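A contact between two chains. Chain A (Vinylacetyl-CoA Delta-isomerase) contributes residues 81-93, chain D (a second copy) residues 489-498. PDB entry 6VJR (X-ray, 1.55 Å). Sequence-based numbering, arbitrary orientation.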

# COMPACT_ATOMS: atom_id res chain seq x y z
N VAL A 81 -21.07 21.14 -6.65
CA VAL A 81 -20.96 19.98 -7.50
C VAL A 81 -20.64 20.34 -8.95
O VAL A 81 -19.79 19.72 -9.59
CB VAL A 81 -22.20 19.09 -7.42
CG1 VAL A 81 -22.11 17.95 -8.42
CG2 VAL A 81 -22.37 18.56 -6.02
N LEU A 82 -21.29 21.37 -9.48
CA LEU A 82 -21.01 21.81 -10.84
C LEU A 82 -19.59 22.33 -11.04
O LEU A 82 -19.01 22.16 -12.12
CB LEU A 82 -22.06 22.84 -11.21
CG LEU A 82 -23.41 22.24 -11.60
CD1 LEU A 82 -24.45 23.32 -11.59
CD2 LEU A 82 -23.40 21.62 -12.99
N GLN A 83 -19.01 22.93 -9.99
CA GLN A 83 -17.59 23.31 -10.05
C GLN A 83 -16.76 22.05 -10.34
O GLN A 83 -15.90 22.06 -11.23
CB GLN A 83 -17.03 23.88 -8.74
CG GLN A 83 -17.62 25.22 -8.32
CD GLN A 83 -17.16 25.67 -6.96
OE1 GLN A 83 -16.76 24.85 -6.12
NE2 GLN A 83 -17.18 26.96 -6.73
N ASN A 84 -17.05 20.96 -9.60
CA ASN A 84 -16.31 19.70 -9.77
C ASN A 84 -16.52 19.06 -11.14
O ASN A 84 -15.59 18.60 -11.78
CB ASN A 84 -16.67 18.71 -8.67
CG ASN A 84 -16.17 19.00 -7.28
OD1 ASN A 84 -16.74 18.48 -6.32
ND2 ASN A 84 -15.09 19.76 -7.13
N LYS A 85 -17.75 19.09 -11.65
CA LYS A 85 -18.05 18.55 -12.98
C LYS A 85 -17.24 19.31 -14.05
O LYS A 85 -16.64 18.71 -14.94
CB LYS A 85 -19.53 18.61 -13.24
CG LYS A 85 -20.37 17.72 -12.35
CD LYS A 85 -21.84 17.78 -12.65
CE LYS A 85 -22.57 16.67 -12.00
NZ LYS A 85 -24.00 16.81 -12.19
N MET A 86 -17.24 20.64 -13.96
CA MET A 86 -16.46 21.51 -14.83
C MET A 86 -14.97 21.20 -14.75
O MET A 86 -14.29 21.13 -15.77
CB MET A 86 -16.82 22.98 -14.56
CG MET A 86 -16.00 23.94 -15.43
SD MET A 86 -16.36 25.66 -15.09
CE MET A 86 -15.65 25.91 -13.46
N GLN A 87 -14.46 21.13 -13.52
CA GLN A 87 -13.05 20.80 -13.27
C GLN A 87 -12.61 19.51 -13.97
O GLN A 87 -11.55 19.47 -14.61
CB GLN A 87 -12.78 20.78 -11.79
CG GLN A 87 -12.77 22.16 -11.15
CD GLN A 87 -12.99 22.15 -9.65
OE1 GLN A 87 -13.45 21.16 -9.08
NE2 GLN A 87 -12.63 23.26 -9.00
N ARG A 88 -13.40 18.44 -13.80
CA ARG A 88 -13.02 17.16 -14.40
C ARG A 88 -13.05 17.28 -15.93
O ARG A 88 -12.19 16.80 -16.66
CB ARG A 88 -13.87 16.00 -13.90
CG ARG A 88 -13.39 14.66 -14.44
CD ARG A 88 -14.13 13.52 -13.85
NE ARG A 88 -13.55 12.25 -14.30
CZ ARG A 88 -13.80 11.10 -13.74
NH1 ARG A 88 -14.67 11.00 -12.75
NH2 ARG A 88 -13.17 10.03 -14.12
N LYS A 89 -14.08 17.97 -16.45
CA LYS A 89 -14.16 18.17 -17.89
C LYS A 89 -12.95 18.93 -18.44
O LYS A 89 -12.40 18.57 -19.47
CB LYS A 89 -15.47 18.88 -18.24
CG LYS A 89 -15.67 19.22 -19.67
CD LYS A 89 -15.64 18.02 -20.55
CE LYS A 89 -16.75 17.14 -20.39
NZ LYS A 89 -17.03 16.64 -21.75
N LEU A 90 -12.54 20.03 -17.79
CA LEU A 90 -11.39 20.82 -18.25
C LEU A 90 -10.10 19.99 -18.13
O LEU A 90 -9.24 20.08 -19.01
CB LEU A 90 -11.34 22.13 -17.48
CG LEU A 90 -12.41 23.16 -17.82
CD1 LEU A 90 -12.46 24.23 -16.74
CD2 LEU A 90 -12.05 23.70 -19.17
N GLY A 91 -9.99 19.19 -17.08
CA GLY A 91 -8.86 18.28 -16.98
C GLY A 91 -8.78 17.31 -18.18
O GLY A 91 -7.70 17.05 -18.74
N GLN A 92 -9.91 16.73 -18.56
CA GLN A 92 -9.99 15.89 -19.74
C GLN A 92 -9.57 16.64 -21.01
O GLN A 92 -8.94 16.06 -21.88
CB GLN A 92 -11.39 15.34 -19.93
CG GLN A 92 -11.83 14.33 -18.89
CD GLN A 92 -13.17 13.72 -19.20
OE1 GLN A 92 -13.89 14.13 -20.13
NE2 GLN A 92 -13.47 12.67 -18.47
N ASN A 93 -10.02 17.90 -21.16
CA ASN A 93 -9.82 18.67 -22.36
C ASN A 93 -8.41 19.23 -22.52
O ASN A 93 -7.99 19.44 -23.67
CB ASN A 93 -10.79 19.82 -22.43
CG ASN A 93 -12.23 19.41 -22.61
OD1 ASN A 93 -12.53 18.23 -22.80
ND2 ASN A 93 -13.10 20.41 -22.64
N GLU D 489 -22.49 5.23 -20.14
CA GLU D 489 -23.42 5.82 -19.20
C GLU D 489 -22.73 6.61 -18.08
O GLU D 489 -23.30 7.58 -17.59
CB GLU D 489 -24.35 4.75 -18.65
CG GLU D 489 -25.22 4.16 -19.75
CD GLU D 489 -25.87 5.17 -20.70
OE1 GLU D 489 -26.69 5.96 -20.18
OE2 GLU D 489 -25.56 5.24 -21.95
N TYR D 490 -21.53 6.19 -17.64
CA TYR D 490 -20.95 6.82 -16.48
C TYR D 490 -20.66 8.32 -16.71
O TYR D 490 -21.04 9.15 -15.88
CB TYR D 490 -19.69 6.11 -15.99
CG TYR D 490 -19.06 6.72 -14.73
CD1 TYR D 490 -19.78 6.92 -13.57
CD2 TYR D 490 -17.76 7.20 -14.74
CE1 TYR D 490 -19.22 7.50 -12.44
CE2 TYR D 490 -17.15 7.70 -13.60
CZ TYR D 490 -17.89 7.88 -12.44
OH TYR D 490 -17.35 8.42 -11.28
N PHE D 491 -19.99 8.69 -17.82
CA PHE D 491 -19.67 10.09 -18.03
C PHE D 491 -20.93 10.90 -18.34
O PHE D 491 -20.94 12.12 -18.09
CB PHE D 491 -18.55 10.27 -19.05
CG PHE D 491 -17.18 9.97 -18.52
CD1 PHE D 491 -16.88 10.20 -17.18
CD2 PHE D 491 -16.16 9.52 -19.34
CE1 PHE D 491 -15.62 9.90 -16.68
CE2 PHE D 491 -14.91 9.23 -18.81
CZ PHE D 491 -14.64 9.45 -17.50
N LYS D 492 -22.01 10.23 -18.75
CA LYS D 492 -23.27 10.94 -18.91
C LYS D 492 -23.82 11.39 -17.56
O LYS D 492 -24.44 12.47 -17.46
CB LYS D 492 -24.27 10.09 -19.70
CG LYS D 492 -23.86 9.99 -21.14
CD LYS D 492 -24.84 9.16 -21.94
CE LYS D 492 -24.31 8.87 -23.28
NZ LYS D 492 -25.27 7.95 -23.88
N ARG D 493 -23.59 10.58 -16.53
CA ARG D 493 -23.98 10.93 -15.18
C ARG D 493 -22.99 11.93 -14.60
O ARG D 493 -23.40 12.93 -14.02
CB ARG D 493 -24.16 9.72 -14.24
CG ARG D 493 -25.20 8.69 -14.65
CD ARG D 493 -25.33 7.64 -13.57
NE ARG D 493 -24.11 6.82 -13.35
CZ ARG D 493 -23.88 5.65 -13.95
NH1 ARG D 493 -24.69 5.21 -14.93
NH2 ARG D 493 -22.85 4.92 -13.57
N VAL D 494 -21.69 11.70 -14.79
CA VAL D 494 -20.69 12.61 -14.24
C VAL D 494 -20.91 14.06 -14.72
O VAL D 494 -20.76 15.01 -13.93
CB VAL D 494 -19.29 12.13 -14.60
CG1 VAL D 494 -18.22 13.18 -14.34
CG2 VAL D 494 -18.93 10.83 -13.86
N PHE D 495 -21.21 14.23 -16.01
CA PHE D 495 -21.32 15.57 -16.59
C PHE D 495 -22.77 16.02 -16.80
O PHE D 495 -23.00 16.97 -17.53
CB PHE D 495 -20.53 15.72 -17.89
CG PHE D 495 -19.05 15.38 -17.72
CD1 PHE D 495 -18.26 16.16 -16.90
CD2 PHE D 495 -18.44 14.33 -18.39
CE1 PHE D 495 -16.92 15.86 -16.71
CE2 PHE D 495 -17.07 14.08 -18.23
CZ PHE D 495 -16.33 14.85 -17.40
N LYS D 496 -23.72 15.37 -16.16
CA LYS D 496 -25.12 15.75 -16.32
C LYS D 496 -25.33 17.19 -15.86
O LYS D 496 -24.98 17.56 -14.75
CB LYS D 496 -26.00 14.80 -15.51
CG LYS D 496 -27.47 15.01 -15.66
CD LYS D 496 -28.22 14.11 -14.69
CE LYS D 496 -29.71 14.27 -14.75
NZ LYS D 496 -30.41 13.42 -13.79
N THR D 497 -26.06 17.94 -16.69
CA THR D 497 -26.54 19.26 -16.35
C THR D 497 -27.98 19.34 -16.81
O THR D 497 -28.50 18.44 -17.49
CB THR D 497 -25.74 20.38 -17.03
OG1 THR D 497 -26.18 20.31 -18.39
CG2 THR D 497 -24.23 20.24 -16.91
N LYS D 498 -28.61 20.45 -16.45
CA LYS D 498 -29.96 20.72 -16.91
C LYS D 498 -30.10 20.66 -18.44
O LYS D 498 -31.20 20.40 -18.92
CB LYS D 498 -30.50 22.04 -16.36
CG LYS D 498 -29.87 23.30 -16.91
CD LYS D 498 -30.24 24.54 -16.09
CE LYS D 498 -29.87 25.85 -16.71
NZ LYS D 498 -28.43 25.94 -16.95
O HOH W 1 -24.96 14.04 -12.00

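F495(D), K85(A) and R88(A) bury the most surface in this contact. K85(A) lies on a helix, and its CA-to-CB bond points sideways. Its chi1 is m and its other torsions are all t, so the chain is fully extended and its end reaches chain D. There K85(A) NZ donates a hydrogen bond to K496(D) O at 2.8 Å. K85(A) NZ also donates to water 1 at 2.9 Å, and that water donates to R493(D) O at 2.8 Å. The ammonium thus serves backbone carbonyls where the helix of chain D gives way to loop. K85(A) CE packs 3.1 Å from V494(D) O, which is buried without a partner.

F495(D) is the first residue to leave helical geometry. Its m rotamer brings the ring against the helix of chain A. K85(A) O lies at the ring edge, 3.4 Å from F495(D) CE1. K89(A) folds over one face: chi2 and chi3 are both p, placing K89(A) CE 3.6 Å from the F495(D) ring centroid, a CH-pi contact. K89(A) NZ adds a cation-pi contact.

The CA-to-CB bond of R88(A) points toward chain D, and chi1 to chi3 are all t, so the side chain runs out extended. Its aliphatic part passes V494(D), with R88(A) CD to V494(D) CG1 at 4.1 Å. F491(D) CE1 lies over the guanidinium face, 3.5 Å from R88(A) NH2. Q92(A) NE2 lies over one face of the F491(D) ring, 3.6 Å from F491(D) CZ.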